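Local coordinates for beta-glucuronidase (uncultured Clostridium sp., PDB 6U7J), which hydrolyses beta-D-glucuronides as a family 2 glycoside hydrolase of a gut bacterium, and probably helps reactivate estrogens from their glucuronide conjugates, at residues Val363-Met368 with Ser413-Pro418. Numbering follows the deposited sequence.
Sequences VPAVGM and SITNEP
The flat peptide carbonyl of Ala365 receives Thr415 OG1 in its plane, at 2.9 Å from Ala365 O, whereas Asn416 N approaches the same oxygen from above that plane (3.2 Å, 42° out). Another flat group, the Asn416 carboxamide, meets Val366 CG2 at its nitrogen end, with ND2 3.6 Å from the methyl carbon, rather than across a face; its OD1 turns elsewhere, to Thr448 and Arg338. Threonine suits its place because its hydroxyl, anti to the backbone N (chi1 -172°), gives the carbonyl a second donor beside the amide of the next residue. Alanine's small methyl fits close to the opposing backbone, with CB 3.3 Å from Ile414 O, and its inverse gamma turn bends the chain after Pro364. Farther back, Val363 N donates to Ser413 O, continuing the pairing of strand 358-362 with strand 409-416. Beyond Ala365 water takes over: one molecule accepts from Met368 N and can donate to Ala365 O or Asn416 O, and a second accepts from Gly367 N at 2.8 Å and can donate to Glu417 O. Gly367 has a positive phi (96°), at which a side chain would press on the preceding carbonyl. Met368 CB then packs on Pro418 CB at 4.4 Å. Helix 424-439 covers this end through Tyr428 and Phe429, while Glu417 OE2 bonds to Asn468. The loop leaving the third parallel strand of the TIM barrel lies against the C-terminal end of the fourth, whose Asn416-Glu417 matches the Asn-Glu signature of clan GH-A glycosidases, in which the glutamate is the acid/base; Glu417 probably has that role here.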
ATOM      1  N   VAL B 363      -7.112 -30.521  17.874  1.00 31.36           N
ATOM      2  CA  VAL B 363      -8.221 -30.073  18.729  1.00 33.29           C
ATOM      3  C   VAL B 363      -7.929 -28.679  19.283  1.00 31.52           C
ATOM      4  O   VAL B 363      -6.762 -28.279  19.367  1.00 35.25           O
ATOM      5  CB  VAL B 363      -8.500 -31.068  19.875  1.00 33.10           C
ATOM      6  CG1 VAL B 363      -9.067 -32.379  19.321  1.00 30.48           C
ATOM      7  CG2 VAL B 363      -7.261 -31.297  20.738  1.00 31.07           C
ATOM      8  N   PRO B 364      -8.940 -27.908  19.700  1.00 31.45           N
ATOM      9  CA  PRO B 364      -8.673 -26.521  20.106  1.00 34.43           C
ATOM     10  C   PRO B 364      -8.128 -26.378  21.520  1.00 34.22           C
ATOM     11  O   PRO B 364      -8.528 -25.469  22.256  1.00 38.72           O
ATOM     12  CB  PRO B 364     -10.041 -25.839  19.971  1.00 32.56           C
ATOM     13  CG  PRO B 364     -11.029 -26.935  19.531  1.00 32.99           C
ATOM     14  CD  PRO B 364     -10.368 -28.245  19.815  1.00 30.83           C
ATOM     15  N   ALA B 365      -7.202 -27.252  21.903  1.00 32.54           N
ATOM     16  CA  ALA B 365      -6.492 -27.137  23.177  1.00 33.21           C
ATOM     17  C   ALA B 365      -5.333 -26.140  23.045  1.00 36.09           C
ATOM     18  O   ALA B 365      -4.150 -26.471  23.139  1.00 34.95           O
ATOM     19  CB  ALA B 365      -6.008 -28.509  23.623  1.00 30.39           C
ATOM     20  N   VAL B 366      -5.714 -24.894  22.803  1.00 36.63           N
ATOM     21  CA  VAL B 366      -4.796 -23.797  22.545  1.00 36.16           C
ATOM     22  C   VAL B 366      -5.087 -22.715  23.567  1.00 38.35           C
ATOM     23  O   VAL B 366      -6.234 -22.541  24.000  1.00 33.45           O
ATOM     24  CB  VAL B 366      -4.946 -23.262  21.099  1.00 37.04           C
ATOM     25  CG1 VAL B 366      -6.334 -22.666  20.890  1.00 31.03           C
ATOM     26  CG2 VAL B 366      -3.839 -22.251  20.756  1.00 35.53           C
ATOM     27  N   GLY B 367      -4.043 -21.998  23.977  1.00 36.52           N
ATOM     28  CA  GLY B 367      -4.222 -20.968  24.976  1.00 33.73           C
ATOM     29  C   GLY B 367      -3.933 -21.382  26.400  1.00 36.35           C
ATOM     30  O   GLY B 367      -4.178 -20.586  27.313  1.00 35.55           O
ATOM     31  N   MET B 368      -3.407 -22.590  26.624  1.00 37.28           N
ATOM     32  CA  MET B 368      -3.030 -23.033  27.967  1.00 37.16           C
ATOM     33  C   MET B 368      -1.628 -22.518  28.310  1.00 39.12           C
ATOM     34  O   MET B 368      -0.698 -23.267  28.609  1.00 37.81           O
ATOM     35  CB  MET B 368      -3.108 -24.551  28.071  1.00 36.61           C
ATOM     36  CG  MET B 368      -4.453 -25.149  27.719  1.00 36.23           C
ATOM     37  SD  MET B 368      -4.361 -26.940  27.487  1.00 44.98           S
ATOM     38  CE  MET B 368      -6.108 -27.350  27.565  1.00 35.95           C
ATOM     39  N   SER B 413      -2.966 -33.954  16.554  1.00 31.53           N
ATOM     40  CA  SER B 413      -2.299 -33.026  17.448  1.00 34.06           C
ATOM     41  C   SER B 413      -3.273 -32.673  18.557  1.00 32.46           C
ATOM     42  O   SER B 413      -4.391 -32.234  18.280  1.00 37.32           O
ATOM     43  CB  SER B 413      -1.829 -31.763  16.724  1.00 29.91           C
ATOM     44  OG  SER B 413      -1.489 -30.773  17.670  1.00 33.44           O
ATOM     45  N   ILE B 414      -2.847 -32.857  19.807  1.00 31.07           N
ATOM     46  CA  ILE B 414      -3.761 -32.772  20.938  1.00 31.53           C
ATOM     47  C   ILE B 414      -3.700 -31.434  21.642  1.00 36.50           C
ATOM     48  O   ILE B 414      -4.518 -31.193  22.549  1.00 32.43           O
ATOM     49  CB  ILE B 414      -3.487 -33.898  21.958  1.00 32.81           C
ATOM     50  CG1 ILE B 414      -2.082 -33.744  22.521  1.00 33.60           C
ATOM     51  CG2 ILE B 414      -3.678 -35.263  21.295  1.00 31.77           C
ATOM     52  CD1 ILE B 414      -1.854 -34.515  23.802  1.00 38.42           C
ATOM     53  N   THR B 415      -2.756 -30.566  21.270  1.00 32.78           N
ATOM     54  CA  THR B 415      -2.562 -29.283  21.922  1.00 32.00           C
ATOM     55  C   THR B 415      -1.587 -28.445  21.102  1.00 32.48           C
ATOM     56  O   THR B 415      -0.705 -28.973  20.411  1.00 31.95           O
ATOM     57  CB  THR B 415      -2.045 -29.454  23.361  1.00 35.23           C
ATOM     58  OG1 THR B 415      -2.038 -28.194  24.030  1.00 36.15           O
ATOM     59  CG2 THR B 415      -0.638 -30.031  23.380  1.00 32.64           C
ATOM     60  N   ASN B 416      -1.764 -27.135  21.174  1.00 31.93           N
ATOM     61  CA  ASN B 416      -0.842 -26.199  20.551  1.00 34.48           C
ATOM     62  C   ASN B 416      -0.268 -25.299  21.631  1.00 31.54           C
ATOM     63  O   ASN B 416      -1.013 -24.560  22.287  1.00 34.61           O
ATOM     64  CB  ASN B 416      -1.527 -25.378  19.452  1.00 31.82           C
ATOM     65  CG  ASN B 416      -0.592 -24.372  18.822  1.00 33.06           C
ATOM     66  OD1 ASN B 416       0.189 -24.703  17.925  1.00 31.31           O
ATOM     67  ND2 ASN B 416      -0.660 -23.138  19.293  1.00 36.20           N
ATOM     68  N   GLU B 417       1.042 -25.409  21.849  1.00 31.57           N
ATOM     69  CA  GLU B 417       1.794 -24.507  22.709  1.00 36.08           C
ATOM     70  C   GLU B 417       1.251 -24.398  24.157  1.00 37.69           C
ATOM     71  O   GLU B 417       1.011 -23.338  24.651  1.00 38.54           O
ATOM     72  CB  GLU B 417       1.849 -23.114  22.091  1.00 37.42           C
ATOM     73  CG  GLU B 417       2.607 -23.041  20.754  1.00 39.33           C
ATOM     74  CD  GLU B 417       2.924 -21.596  20.318  1.00 40.66           C
ATOM     75  OE1 GLU B 417       2.275 -20.644  20.802  1.00 41.03           O
ATOM     76  OE2 GLU B 417       3.827 -21.415  19.480  1.00 41.24           O
ATOM     77  N   PRO B 418       1.087 -25.548  24.830  1.00 38.35           N
ATOM     78  CA  PRO B 418       0.746 -25.481  26.255  1.00 37.96           C
ATOM     79  C   PRO B 418       1.978 -25.096  27.054  1.00 36.92           C
ATOM     80  O   PRO B 418       3.114 -25.271  26.617  1.00 37.10           O
ATOM     81  CB  PRO B 418       0.304 -26.917  26.577  1.00 37.08           C
ATOM     82  CG  PRO B 418       1.190 -27.748  25.691  1.00 37.39           C
ATOM     83  CD  PRO B 418       1.375 -26.933  24.408  1.00 35.58           C
TER
HETATM   84  O   HOH W   1      -2.213 -24.580  24.914  1.00 36.96           O
HETATM   85  O   HOH W   2      -1.278 -21.499  23.756  1.00 36.07           O